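Local coordinates for enoyl-CoA hydratase (Mycolicibacterium smegmatis, PDB 7MCM), which probably catalyses the reversible hydration of trans-2-enoyl-CoA to (3S)-3-hydroxyacyl-CoA, a step of fatty acid oxidation, as a member of the crotonase family, at residues Ala229-Asp232 / Ser233-Leu237; Leu148-Asp152 / Gly153-Phe157; Ala180-Ser184 / Trp185-Asn189; Arg160-Trp164 / Ala165-Glu169. One frame throughout, in Å; residues are numbered along the deposited sequence.

Contact 1 of 4, residues Ala229-Asp232 / Ser233-Leu237; sequences ASLD and STLAL
Ser233 leans back over the start of its own helix, where Ser230 and Ala229 receive it. Its CB rests 3.5 Å from Ala229 CB, and its backbone N donates to Ser230 OG over 3.0 Å, with an N-H...O angle of 157°. OG of Ser230 lies between its own N and carbonyl carbon (chi1 67°), a position that carries it round to the open end of the helix. A water ties the corner together, accepting from Ser230 N at 3.0 Å and lying 2.7 Å from Ser233 OG, and the same hydroxyl is hydrogen-bonded to Glu225 of a neighbouring subunit. This is an N-cap by Ser230 at the start of helix 231-241, in the C-terminal helical region that crotonases use for subunit assembly. Asp232 swings its carboxylate out of the turn to form a salt bridge with Arg100 of a second neighbouring subunit; its carbonyl O stays in the helix and takes the N-H of Ala236 at 3.0 Å. Leu231, one turn before Leu235, crosses it obliquely. CD1 of Leu231 comes within 3.9 Å of Leu235 CG, making a greasy flank beside the backbone bond from Leu235 N to Leu231 O. That flank faces the same subunit that supplies Arg100: Leu231 packs on its Gln103 and Leu235 on Arg100 itself.

Contact 2 of 4, residues Leu148-Asp152 / Gly153-Phe157; sequences LIPGD and GGTWF
Pro150 and Thr155 meet at about a right angle, the methyl CG2 of Thr155 sitting 3.6 Å from Pro150 CG and 3.8 Å from Pro150 CD. This is the close-packed apolar part: one methyl set against CG and CD of the proline ring at the point where the loop runs into helix 154-162. Asp152 makes the other link. Its CG lies between its own N and carbonyl carbon (chi1 56°), so that OD1 folds forward to accept from Gly154 N at 3.2 Å, closing an Asx turn. The donor stands 42° out of the carboxylate plane and the N-H...O angle is 148°, a bent bond. Gly153, in the N-cap position with positive phi, ends the type I turn that begins at Pro150.

The looser side is filled by a water, which donates to Pro150 O at 2.6 Å and accepts from Thr155 N at 3.1 Å, joining the loop to the helix start where they do not bond directly. Thr155 OG1 is hydrogen-bonded to Ser226 of a neighbouring subunit. Asp123 of helix 120-127 brings a second carboxylate close to Asp152. The first N-H groups of the helix are thus served by a carboxylate and a trapped water, both in a buried setting.

Contact 3 of 4, residues Ala180-Ser184 / Trp185-Asn189; sequences ATALS and WGLVN
The methyl CG2 of Thr181 is the bump and the indole of Trp185 the flat wall it presses on. It stands 3.3 Å above the ring plane, offset toward the rim, and 3.7 Å from the centre of the five-membered ring, a CH-pi contact. The two side chains run side by side, pointing the same way: with chi1 at -53°, Thr181 holds CG2 anti to its own N and over the indole, while OG1 turns off to a hydrogen bond with Asp178. On the same side of the ring, the backbone N of Trp185 donates to Thr181 O at 2.9 Å.

A second fit lies past the helix end. Val188 CG2 drops against the backbone of Leu183, 3.7 Å from its CA, with Ala182 CB and Leu183 CB on its borders; Ala182 CB also meets Leu187 CB at 3.9 Å. The chain is brought round to this position by a Schellman motif. With Gly186 at phi 81°, Gly186 N donates to Leu183 O at 3.0 Å from well above the carbonyl plane, and Leu187 N reaches Ala182 O in a weak bond. A water donates to both Leu183 O and Val188 O, closing the turn, and Leu183 CD1 lies over the carbonyl oxygens of Val188 and Asn189.

Outward from the turn, Trp185 packs on helix 164-173. Helix 179-185 meets strand 138-140 through Ala182, which lies with Leu187 and Val188 on Phe139. The loop after it runs along strand 130-134, where Val188 touches Arg131 and Ala133, before the chain goes on to strand 191-192.

Contact 4 of 4, residues Arg160-Trp164 / Ala165-Glu169; sequences RAVGW and ARAAE
Arg166 can be followed outward from its CB, which is set against Val162: 3.6 Å from Val162 O and 3.7 Å from Val162 CG2, the two side chains crossing at about a right angle. CG stays beside the same carbonyl, 3.8 Å from Val162 O. A bend at chi2 (-60°) then turns the chain away, and CD and NE lie over the indole of Trp185, on the face opposite the one that Thr181 CG2 covers. At the tip NH1 donates to Glu169 OE1 over 2.8 Å, a salt bridge in the guanidinium plane that uses the syn lone pair of the oxygen, and NH2 makes a weak hydrogen bond to Asn189 O of a neighbouring subunit.

All this happens at a break between two helices: helix 154-162 stops, and Gly163, with positive phi, both leaves it and serves as N-cap of helix 164-173. A water spans the corner, donating to Val162 O and accepting from Arg166 N, each at 2.9 Å. Gly163 O takes the N-H of Ala167 at 3.0 Å, and Val162 CG2 also comes near Ala167 CB. Trp164, further round, was modelled in two conformers; in the one described here its ring is only loosely near Ala168 CB.

In the fold
Along the chain the order is contact 2, contact 4, contact 3, contact 1. Contacts 2 and 4 share helix 154-162 and adjoin in sequence, their centres about 13 Å apart. Contacts 3 and 4 are about 12 Å apart by centres and touch: Trp185 NE1 lies 3.3 Å from Arg166 NE, and Leu187 CB lies 3.6 Å from Val162 CG1. Contact 1 stands off, its centre about 27 Å from that of contact 2 within the chain. Assembly closes that gap: Ala229 O of contact 1 accepts from Trp156 NE1 of a neighbouring subunit, and Thr234 packs on that subunit's Thr155. The C-terminal helix of one subunit thus reaches the 154-162 region of the next in this crotonase-family hexamer.

Contact 1 of 4, residues Ala229-Asp232 / Ser233-Leu237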
ATOM      1  N   ALA B 229      -7.183   2.157  -2.161  1.00 44.97           N
ATOM      2  CA  ALA B 229      -6.373   2.260  -3.360  1.00 43.46           C
ATOM      3  C   ALA B 229      -5.766   3.654  -3.509  1.00 42.38           C
ATOM      4  O   ALA B 229      -6.211   4.634  -2.906  1.00 42.24           O
ATOM      5  CB  ALA B 229      -7.211   1.921  -4.592  1.00 42.96           C
ATOM      6  N   SER B 230      -4.722   3.727  -4.328  1.00 40.78           N
ATOM      7  CA  SER B 230      -4.106   4.997  -4.673  1.00 37.94           C
ATOM      8  C   SER B 230      -5.088   5.864  -5.462  1.00 41.60           C
ATOM      9  O   SER B 230      -6.133   5.402  -5.933  1.00 36.87           O
ATOM     10  CB  SER B 230      -2.863   4.763  -5.525  1.00 45.65           C
ATOM     11  OG  SER B 230      -3.271   4.227  -6.786  1.00 41.55           O
ATOM     12  N   LEU B 231      -4.737   7.140  -5.625  1.00 34.91           N
ATOM     13  CA  LEU B 231      -5.532   7.971  -6.521  1.00 37.70           C
ATOM     14  C   LEU B 231      -5.532   7.397  -7.931  1.00 35.49           C
ATOM     15  O   LEU B 231      -6.578   7.337  -8.584  1.00 35.34           O
ATOM     16  CB  LEU B 231      -5.013   9.407  -6.513  1.00 36.16           C
ATOM     17  CG  LEU B 231      -5.654  10.352  -7.535  1.00 35.29           C
ATOM     18  CD1 LEU B 231      -7.178  10.415  -7.384  1.00 36.05           C
ATOM     19  CD2 LEU B 231      -5.050  11.729  -7.369  1.00 40.56           C
ATOM     20  N   ASP B 232      -4.372   6.938  -8.400  1.00 37.73           N
ATOM     21  CA  ASP B 232      -4.264   6.411  -9.758  1.00 41.92           C
ATOM     22  C   ASP B 232      -5.195   5.222  -9.978  1.00 37.79           C
ATOM     23  O   ASP B 232      -5.772   5.068 -11.062  1.00 39.40           O
ATOM     24  CB  ASP B 232      -2.813   6.017 -10.052  1.00 39.68           C
ATOM     25  CG  ASP B 232      -1.914   7.222 -10.260  1.00 51.94           C
ATOM     26  OD1 ASP B 232      -2.423   8.270 -10.716  1.00 56.23           O
ATOM     27  OD2 ASP B 232      -0.701   7.119  -9.976  1.00 61.89           O
ATOM     28  N   SER B 233      -5.326   4.355  -8.977  1.00 36.10           N
ATOM     29  CA  SER B 233      -6.222   3.212  -9.101  1.00 37.09           C
ATOM     30  C   SER B 233      -7.673   3.655  -9.216  1.00 38.46           C
ATOM     31  O   SER B 233      -8.444   3.075  -9.990  1.00 35.27           O
ATOM     32  CB  SER B 233      -6.044   2.277  -7.911  1.00 37.86           C
ATOM     33  OG  SER B 233      -4.791   1.635  -8.004  1.00 46.13           O
ATOM     34  N   THR B 234      -8.070   4.659  -8.430  1.00 32.05           N
ATOM     35  CA  THR B 234      -9.440   5.149  -8.498  1.00 33.10           C
ATOM     36  C   THR B 234      -9.715   5.802  -9.847  1.00 33.54           C
ATOM     37  O   THR B 234     -10.786   5.605 -10.433  1.00 33.65           O
ATOM     38  CB  THR B 234      -9.704   6.124  -7.351  1.00 32.03           C
ATOM     39  OG1 THR B 234      -9.615   5.429  -6.104  1.00 40.71           O
ATOM     40  CG2 THR B 234     -11.082   6.791  -7.487  1.00 32.67           C
ATOM     41  N   LEU B 235      -8.744   6.564 -10.363  1.00 31.71           N
ATOM     42  CA  LEU B 235      -8.911   7.190 -11.668  1.00 37.98           C
ATOM     43  C   LEU B 235      -9.072   6.142 -12.765  1.00 32.50           C
ATOM     44  O   LEU B 235      -9.907   6.298 -13.661  1.00 33.49           O
ATOM     45  CB  LEU B 235      -7.721   8.106 -11.966  1.00 34.75           C
ATOM     46  CG  LEU B 235      -7.583   9.378 -11.116  1.00 34.83           C
ATOM     47  CD1 LEU B 235      -6.268  10.099 -11.441  1.00 39.95           C
ATOM     48  CD2 LEU B 235      -8.769  10.297 -11.327  1.00 34.97           C
ATOM     49  N   ALA B 236      -8.279   5.069 -12.710  1.00 28.27           N
ATOM     50  CA  ALA B 236      -8.384   4.010 -13.709  1.00 34.39           C
ATOM     51  C   ALA B 236      -9.735   3.301 -13.635  1.00 35.81           C
ATOM     52  O   ALA B 236     -10.337   2.991 -14.671  1.00 33.30           O
ATOM     53  CB  ALA B 236      -7.245   3.002 -13.519  1.00 30.13           C
ATOM     54  N   LEU B 237     -10.214   3.011 -12.422  1.00 29.47           N
ATOM     55  CA  LEU B 237     -11.497   2.329 -12.274  1.00 32.05           C
ATOM     56  C   LEU B 237     -12.640   3.235 -12.707  1.00 29.90           C
ATOM     57  O   LEU B 237     -13.531   2.812 -13.448  1.00 33.08           O
ATOM     58  CB  LEU B 237     -11.689   1.862 -10.830  1.00 30.36           C
ATOM     59  CG  LEU B 237     -12.956   1.051 -10.497  1.00 29.75           C
ATOM     60  CD1 LEU B 237     -13.041  -0.237 -11.328  1.00 30.17           C
ATOM     61  CD2 LEU B 237     -13.044   0.733  -9.009  1.00 34.56           C
TER
HETATM   62  O   HOH W   1      -3.845   1.079  -5.514  1.00 37.85           O

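Contact 2 of 4, residues Leu148-Asp152 / Gly153-Phe157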
ATOM      1  N   LEU B 148     -10.627  -9.842  25.569  1.00 30.10           N
ATOM      2  CA  LEU B 148     -10.651 -10.218  24.158  1.00 34.58           C
ATOM      3  C   LEU B 148     -10.298  -9.002  23.322  1.00 33.07           C
ATOM      4  O   LEU B 148     -10.252  -7.882  23.831  1.00 29.64           O
ATOM      5  CB  LEU B 148     -12.039 -10.731  23.741  1.00 29.78           C
ATOM      6  CG  LEU B 148     -12.601 -11.891  24.575  1.00 34.07           C
ATOM      7  CD1 LEU B 148     -14.060 -12.137  24.245  1.00 36.41           C
ATOM      8  CD2 LEU B 148     -11.781 -13.147  24.324  1.00 37.82           C
ATOM      9  N   ILE B 149     -10.043  -9.228  22.031  1.00 30.11           N
ATOM     10  CA  ILE B 149      -9.905  -8.130  21.072  1.00 33.25           C
ATOM     11  C   ILE B 149     -11.019  -8.282  20.041  1.00 37.33           C
ATOM     12  O   ILE B 149     -11.650  -9.346  19.980  1.00 31.17           O
ATOM     13  CB  ILE B 149      -8.503  -8.077  20.424  1.00 33.40           C
ATOM     14  CG1 ILE B 149      -8.020  -9.441  19.899  1.00 39.18           C
ATOM     15  CG2 ILE B 149      -7.490  -7.540  21.422  1.00 30.89           C
ATOM     16  CD1 ILE B 149      -8.578  -9.863  18.538  1.00 36.07           C
ATOM     17  N   PRO B 150     -11.314  -7.250  19.224  1.00 33.08           N
ATOM     18  CA  PRO B 150     -12.348  -7.415  18.191  1.00 32.93           C
ATOM     19  C   PRO B 150     -11.880  -8.357  17.089  1.00 36.82           C
ATOM     20  O   PRO B 150     -11.110  -7.964  16.205  1.00 36.61           O
ATOM     21  CB  PRO B 150     -12.567  -5.986  17.678  1.00 32.21           C
ATOM     22  CG  PRO B 150     -11.962  -5.074  18.753  1.00 31.87           C
ATOM     23  CD  PRO B 150     -10.824  -5.860  19.303  1.00 31.33           C
ATOM     24  N   GLY B 151     -12.314  -9.613  17.140  1.00 33.48           N
ATOM     25  CA  GLY B 151     -11.817 -10.589  16.190  1.00 38.50           C
ATOM     26  C   GLY B 151     -12.389 -10.490  14.795  1.00 37.46           C
ATOM     27  O   GLY B 151     -11.958 -11.225  13.903  1.00 39.53           O
ATOM     28  N   ASP B 152     -13.328  -9.571  14.573  1.00 34.47           N
ATOM     29  CA  ASP B 152     -14.084  -9.490  13.331  1.00 36.88           C
ATOM     30  C   ASP B 152     -13.695  -8.300  12.455  1.00 35.16           C
ATOM     31  O   ASP B 152     -14.456  -7.944  11.557  1.00 36.89           O
ATOM     32  CB  ASP B 152     -15.574  -9.411  13.645  1.00 35.17           C
ATOM     33  CG  ASP B 152     -15.900  -8.261  14.572  1.00 38.49           C
ATOM     34  OD1 ASP B 152     -14.975  -7.487  14.895  1.00 37.91           O
ATOM     35  OD2 ASP B 152     -17.073  -8.115  14.966  1.00 44.06           O
ATOM     36  N   GLY B 153     -12.588  -7.624  12.740  1.00 32.97           N
ATOM     37  CA  GLY B 153     -12.192  -6.485  11.933  1.00 34.17           C
ATOM     38  C   GLY B 153     -12.710  -5.142  12.400  1.00 32.99           C
ATOM     39  O   GLY B 153     -12.498  -4.131  11.700  1.00 32.77           O
ATOM     40  N   GLY B 154     -13.363  -5.093  13.562  1.00 30.45           N
ATOM     41  CA  GLY B 154     -13.858  -3.834  14.085  1.00 28.83           C
ATOM     42  C   GLY B 154     -12.782  -2.777  14.253  1.00 30.94           C
ATOM     43  O   GLY B 154     -13.056  -1.580  14.106  1.00 31.16           O
ATOM     44  N   THR B 155     -11.545  -3.187  14.551  1.00 29.31           N
ATOM     45  CA  THR B 155     -10.493  -2.181  14.699  1.00 25.00           C
ATOM     46  C   THR B 155     -10.123  -1.521  13.371  1.00 28.48           C
ATOM     47  O   THR B 155      -9.515  -0.449  13.382  1.00 31.35           O
ATOM     48  CB  THR B 155      -9.233  -2.781  15.310  1.00 28.43           C
ATOM     49  OG1 THR B 155      -8.765  -3.824  14.456  1.00 28.93           O
ATOM     50  CG2 THR B 155      -9.518  -3.349  16.703  1.00 31.06           C
ATOM     51  N   TRP B 156     -10.434  -2.146  12.237  1.00 29.08           N
ATOM     52  CA  TRP B 156     -10.180  -1.499  10.949  1.00 32.91           C
ATOM     53  C   TRP B 156     -11.262  -0.475  10.618  1.00 31.89           C
ATOM     54  O   TRP B 156     -10.955   0.635  10.163  1.00 28.13           O
ATOM     55  CB  TRP B 156     -10.062  -2.560   9.853  1.00 28.02           C
ATOM     56  CG  TRP B 156      -9.512  -2.069   8.533  1.00 30.16           C
ATOM     57  CD1 TRP B 156      -8.204  -2.007   8.152  1.00 31.91           C
ATOM     58  CD2 TRP B 156     -10.277  -1.617   7.407  1.00 31.30           C
ATOM     59  NE1 TRP B 156      -8.103  -1.526   6.868  1.00 34.13           N
ATOM     60  CE2 TRP B 156      -9.364  -1.277   6.388  1.00 35.59           C
ATOM     61  CE3 TRP B 156     -11.641  -1.454   7.171  1.00 31.67           C
ATOM     62  CZ2 TRP B 156      -9.777  -0.795   5.136  1.00 40.34           C
ATOM     63  CZ3 TRP B 156     -12.054  -0.970   5.925  1.00 39.11           C
ATOM     64  CH2 TRP B 156     -11.124  -0.643   4.930  1.00 40.98           C
ATOM     65  N   PHE B 157     -12.527  -0.803  10.900  1.00 28.59           N
ATOM     66  CA  PHE B 157     -13.645   0.057  10.522  1.00 27.60           C
ATOM     67  C   PHE B 157     -13.874   1.197  11.512  1.00 27.91           C
ATOM     68  O   PHE B 157     -14.250   2.300  11.107  1.00 26.81           O
ATOM     69  CB  PHE B 157     -14.917  -0.782  10.394  1.00 30.33           C
ATOM     70  CG  PHE B 157     -14.892  -1.746   9.246  1.00 32.83           C
ATOM     71  CD1 PHE B 157     -15.252  -1.329   7.973  1.00 38.78           C
ATOM     72  CD2 PHE B 157     -14.523  -3.060   9.431  1.00 33.11           C
ATOM     73  CE1 PHE B 157     -15.231  -2.209   6.907  1.00 40.82           C
ATOM     74  CE2 PHE B 157     -14.505  -3.944   8.360  1.00 33.08           C
ATOM     75  CZ  PHE B 157     -14.857  -3.511   7.107  1.00 37.10           C
TER
HETATM   76  O   HOH W   2     -10.410  -6.102  14.509  1.00 32.22           O

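Contact 3 of 4, residues Ala180-Ser184 / Trp185-Asn189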
ATOM      1  N   ALA B 180     -26.322  10.269  21.855  1.00 33.10           N
ATOM      2  CA  ALA B 180     -25.922  11.661  21.704  1.00 37.43           C
ATOM      3  C   ALA B 180     -24.418  11.782  21.516  1.00 35.12           C
ATOM      4  O   ALA B 180     -23.951  12.567  20.682  1.00 35.03           O
ATOM      5  CB  ALA B 180     -26.389  12.476  22.909  1.00 34.22           C
ATOM      6  N   THR B 181     -23.641  11.029  22.296  1.00 31.74           N
ATOM      7  CA  THR B 181     -22.192  11.041  22.116  1.00 29.73           C
ATOM      8  C   THR B 181     -21.817  10.480  20.754  1.00 29.53           C
ATOM      9  O   THR B 181     -20.948  11.027  20.062  1.00 31.72           O
ATOM     10  CB  THR B 181     -21.514  10.246  23.231  1.00 37.19           C
ATOM     11  OG1 THR B 181     -21.974  10.727  24.503  1.00 34.34           O
ATOM     12  CG2 THR B 181     -20.008  10.411  23.150  1.00 32.71           C
ATOM     13  N   ALA B 182     -22.471   9.386  20.354  1.00 29.64           N
ATOM     14  CA  ALA B 182     -22.249   8.806  19.033  1.00 30.80           C
ATOM     15  C   ALA B 182     -22.502   9.829  17.935  1.00 30.73           C
ATOM     16  O   ALA B 182     -21.735   9.913  16.972  1.00 29.70           O
ATOM     17  CB  ALA B 182     -23.151   7.584  18.838  1.00 29.38           C
ATOM     18  N   LEU B 183     -23.581  10.608  18.059  1.00 32.01           N
ATOM     19  CA  LEU B 183     -23.855  11.663  17.089  1.00 35.36           C
ATOM     20  C   LEU B 183     -22.734  12.691  17.087  1.00 35.90           C
ATOM     21  O   LEU B 183     -22.204  13.045  16.030  1.00 36.44           O
ATOM     22  CB  LEU B 183     -25.194  12.338  17.406  1.00 37.14           C
ATOM     23  CG  LEU B 183     -25.676  13.427  16.431  1.00 35.91           C
ATOM     24  CD1 LEU B 183     -26.010  12.815  15.083  1.00 35.01           C
ATOM     25  CD2 LEU B 183     -26.885  14.164  16.981  1.00 35.19           C
ATOM     26  N   SER B 184     -22.342  13.151  18.280  1.00 34.98           N
ATOM     27  CA  SER B 184     -21.289  14.151  18.416  1.00 36.09           C
ATOM     28  C   SER B 184     -19.982  13.692  17.779  1.00 34.82           C
ATOM     29  O   SER B 184     -19.231  14.506  17.232  1.00 34.29           O
ATOM     30  CB  SER B 184     -21.083  14.471  19.898  1.00 35.90           C
ATOM     31  OG  SER B 184     -19.964  15.307  20.078  1.00 51.98           O
ATOM     32  N   TRP B 185     -19.678  12.400  17.858  1.00 32.28           N
ATOM     33  CA  TRP B 185     -18.437  11.873  17.308  1.00 33.37           C
ATOM     34  C   TRP B 185     -18.539  11.509  15.833  1.00 32.72           C
ATOM     35  O   TRP B 185     -17.512  11.215  15.211  1.00 35.60           O
ATOM     36  CB  TRP B 185     -17.980  10.632  18.088  1.00 30.54           C
ATOM     37  CG  TRP B 185     -17.622  10.883  19.521  1.00 31.53           C
ATOM     38  CD1 TRP B 185     -17.595  12.088  20.175  1.00 32.27           C
ATOM     39  CD2 TRP B 185     -17.222   9.891  20.486  1.00 30.61           C
ATOM     40  NE1 TRP B 185     -17.199  11.906  21.485  1.00 32.85           N
ATOM     41  CE2 TRP B 185     -16.969  10.566  21.699  1.00 33.38           C
ATOM     42  CE3 TRP B 185     -17.051   8.496  20.437  1.00 29.80           C
ATOM     43  CZ2 TRP B 185     -16.561   9.893  22.857  1.00 34.31           C
ATOM     44  CZ3 TRP B 185     -16.643   7.830  21.584  1.00 27.09           C
ATOM     45  CH2 TRP B 185     -16.412   8.527  22.782  1.00 29.95           C
ATOM     46  N   GLY B 186     -19.724  11.574  15.241  1.00 39.74           N
ATOM     47  CA  GLY B 186     -19.859  11.129  13.870  1.00 37.86           C
ATOM     48  C   GLY B 186     -19.998   9.632  13.719  1.00 32.90           C
ATOM     49  O   GLY B 186     -19.928   9.125  12.591  1.00 36.35           O
ATOM     50  N   LEU B 187     -20.156   8.899  14.821  1.00 31.16           N
ATOM     51  CA  LEU B 187     -20.431   7.470  14.711  1.00 32.26           C
ATOM     52  C   LEU B 187     -21.765   7.227  14.005  1.00 33.83           C
ATOM     53  O   LEU B 187     -21.895   6.269  13.234  1.00 32.31           O
ATOM     54  CB  LEU B 187     -20.409   6.834  16.099  1.00 29.49           C
ATOM     55  CG  LEU B 187     -20.558   5.319  16.271  1.00 31.62           C
ATOM     56  CD1 LEU B 187     -19.698   4.570  15.262  1.00 31.73           C
ATOM     57  CD2 LEU B 187     -20.166   4.922  17.695  1.00 32.48           C
ATOM     58  N   VAL B 188     -22.751   8.105  14.225  1.00 35.99           N
ATOM     59  CA  VAL B 188     -24.022   8.089  13.510  1.00 29.53           C
ATOM     60  C   VAL B 188     -24.283   9.481  12.940  1.00 35.40           C
ATOM     61  O   VAL B 188     -23.756  10.490  13.420  1.00 34.25           O
ATOM     62  CB  VAL B 188     -25.209   7.660  14.403  1.00 28.27           C
ATOM     63  CG1 VAL B 188     -24.949   6.314  15.057  1.00 30.93           C
ATOM     64  CG2 VAL B 188     -25.505   8.731  15.450  1.00 30.24           C
ATOM     65  N   ASN B 189     -25.115   9.521  11.893  1.00 32.58           N
ATOM     66  CA  ASN B 189     -25.441  10.759  11.191  1.00 37.46           C
ATOM     67  C   ASN B 189     -26.660  11.464  11.764  1.00 39.00           C
ATOM     68  O   ASN B 189     -26.800  12.678  11.587  1.00 37.02           O
ATOM     69  CB  ASN B 189     -25.702  10.477   9.708  1.00 39.61           C
ATOM     70  CG  ASN B 189     -24.438  10.151   8.935  1.00 46.04           C
ATOM     71  OD1 ASN B 189     -23.350  10.072   9.504  1.00 45.32           O
ATOM     72  ND2 ASN B 189     -24.581   9.951   7.620  1.00 50.41           N
TER
HETATM   73  O   HOH W   3     -22.733  13.143  12.987  1.00 47.26           O

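Contact 4 of 4, residues Arg160-Trp164 / Ala165-Glu169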
ATOM      1  N   ARG B 160     -12.204   4.595  10.972  1.00 34.09           N
ATOM      2  CA  ARG B 160     -12.718   5.270   9.791  0.65 36.15           C
ATOM      3  C   ARG B 160     -14.107   5.848  10.013  1.00 39.04           C
ATOM      4  O   ARG B 160     -14.557   6.650   9.194  1.00 39.79           O
ATOM      5  CB  ARG B 160     -12.677   4.303   8.609  0.65 35.38           C
ATOM      6  CG  ARG B 160     -11.228   3.999   8.221  0.65 38.07           C
ATOM      7  CD  ARG B 160     -11.023   2.596   7.690  0.65 39.89           C
ATOM      8  NE  ARG B 160      -9.686   2.446   7.123  0.65 40.22           N
ATOM      9  CZ  ARG B 160      -8.630   1.985   7.781  0.65 37.82           C
ATOM     10  NH1 ARG B 160      -8.720   1.554   9.031  0.65 28.64           N
ATOM     11  NH2 ARG B 160      -7.449   1.966   7.173  0.65 42.06           N
ATOM     12  N   ALA B 161     -14.769   5.501  11.118  1.00 33.96           N
ATOM     13  CA  ALA B 161     -16.041   6.101  11.488  1.00 34.55           C
ATOM     14  C   ALA B 161     -15.887   7.262  12.457  1.00 35.34           C
ATOM     15  O   ALA B 161     -16.634   8.239  12.364  1.00 33.62           O
ATOM     16  CB  ALA B 161     -16.974   5.052  12.116  1.00 31.81           C
ATOM     17  N   VAL B 162     -14.966   7.177  13.420  1.00 30.43           N
ATOM     18  CA  VAL B 162     -14.897   8.175  14.479  1.00 32.71           C
ATOM     19  C   VAL B 162     -13.515   8.787  14.639  1.00 30.63           C
ATOM     20  O   VAL B 162     -13.320   9.604  15.536  1.00 31.90           O
ATOM     21  CB  VAL B 162     -15.389   7.607  15.827  1.00 28.69           C
ATOM     22  CG1 VAL B 162     -16.849   7.172  15.719  1.00 31.67           C
ATOM     23  CG2 VAL B 162     -14.488   6.442  16.327  1.00 29.28           C
ATOM     24  N   GLY B 163     -12.557   8.447  13.788  1.00 30.20           N
ATOM     25  CA  GLY B 163     -11.204   8.943  13.951  1.00 30.90           C
ATOM     26  C   GLY B 163     -10.414   8.064  14.907  1.00 35.80           C
ATOM     27  O   GLY B 163     -10.962   7.337  15.730  1.00 32.09           O
ATOM     28  N   TRP B 164      -9.093   8.157  14.810  1.00 31.88           N
ATOM     29  CA  TRP B 164      -8.256   7.192  15.516  0.56 36.18           C
ATOM     30  C   TRP B 164      -8.281   7.386  17.034  1.00 31.40           C
ATOM     31  O   TRP B 164      -8.212   6.403  17.777  1.00 31.10           O
ATOM     32  CB  TRP B 164      -6.820   7.256  14.999  0.56 39.30           C
ATOM     33  CG  TRP B 164      -6.085   5.969  15.278  0.56 43.98           C
ATOM     34  CD1 TRP B 164      -6.122   4.817  14.534  0.56 42.53           C
ATOM     35  CD2 TRP B 164      -5.226   5.701  16.387  0.56 39.73           C
ATOM     36  NE1 TRP B 164      -5.328   3.856  15.111  0.56 42.24           N
ATOM     37  CE2 TRP B 164      -4.765   4.374  16.247  0.56 42.47           C
ATOM     38  CE3 TRP B 164      -4.797   6.453  17.483  0.56 39.56           C
ATOM     39  CZ2 TRP B 164      -3.905   3.790  17.160  0.56 40.32           C
ATOM     40  CZ3 TRP B 164      -3.944   5.871  18.380  0.56 32.83           C
ATOM     41  CH2 TRP B 164      -3.508   4.552  18.215  0.56 40.72           C
ATOM     42  N   ALA B 165      -8.388   8.623  17.520  1.00 31.86           N
ATOM     43  CA  ALA B 165      -8.352   8.843  18.965  1.00 29.47           C
ATOM     44  C   ALA B 165      -9.619   8.319  19.635  1.00 33.15           C
ATOM     45  O   ALA B 165      -9.547   7.618  20.654  1.00 30.70           O
ATOM     46  CB  ALA B 165      -8.147  10.326  19.279  1.00 29.55           C
ATOM     47  N   ARG B 166     -10.788   8.607  19.058  1.00 28.68           N
ATOM     48  CA  ARG B 166     -12.027   8.082  19.636  1.00 30.47           C
ATOM     49  C   ARG B 166     -12.103   6.567  19.496  1.00 29.25           C
ATOM     50  O   ARG B 166     -12.657   5.891  20.364  1.00 24.85           O
ATOM     51  CB  ARG B 166     -13.256   8.724  18.982  1.00 29.54           C
ATOM     52  CG  ARG B 166     -13.454  10.194  19.307  1.00 31.90           C
ATOM     53  CD  ARG B 166     -13.619  10.435  20.815  1.00 38.80           C
ATOM     54  NE  ARG B 166     -13.925  11.838  21.077  1.00 43.00           N
ATOM     55  CZ  ARG B 166     -13.900  12.417  22.269  1.00 39.74           C
ATOM     56  NH1 ARG B 166     -13.598  11.739  23.365  1.00 37.23           N
ATOM     57  NH2 ARG B 166     -14.180  13.714  22.364  1.00 40.65           N
ATOM     58  N   ALA B 167     -11.586   6.012  18.396  1.00 28.51           N
ATOM     59  CA  ALA B 167     -11.590   4.557  18.272  1.00 29.81           C
ATOM     60  C   ALA B 167     -10.714   3.918  19.345  1.00 27.64           C
ATOM     61  O   ALA B 167     -11.039   2.847  19.868  1.00 28.05           O
ATOM     62  CB  ALA B 167     -11.120   4.142  16.880  1.00 25.81           C
ATOM     63  N   ALA B 168      -9.579   4.551  19.655  1.00 24.56           N
ATOM     64  CA  ALA B 168      -8.724   4.081  20.733  1.00 29.90           C
ATOM     65  C   ALA B 168      -9.460   4.151  22.065  1.00 26.95           C
ATOM     66  O   ALA B 168      -9.453   3.191  22.841  1.00 28.32           O
ATOM     67  CB  ALA B 168      -7.431   4.910  20.778  1.00 28.52           C
ATOM     68  N   GLU B 169     -10.126   5.275  22.334  1.00 24.79           N
ATOM     69  CA  GLU B 169     -10.898   5.393  23.564  1.00 26.91           C
ATOM     70  C   GLU B 169     -11.944   4.287  23.668  1.00 28.83           C
ATOM     71  O   GLU B 169     -12.055   3.622  24.704  1.00 27.65           O
ATOM     72  CB  GLU B 169     -11.560   6.767  23.647  1.00 29.73           C
ATOM     73  CG  GLU B 169     -12.447   6.910  24.870  1.00 31.22           C
ATOM     74  CD  GLU B 169     -13.118   8.255  24.945  1.00 35.80           C
ATOM     75  OE1 GLU B 169     -12.747   9.145  24.157  1.00 35.55           O
ATOM     76  OE2 GLU B 169     -14.011   8.429  25.794  1.00 36.91           O
TER
HETATM   77  O   HOH W   4     -10.950  10.514  16.927  1.00 30.87           O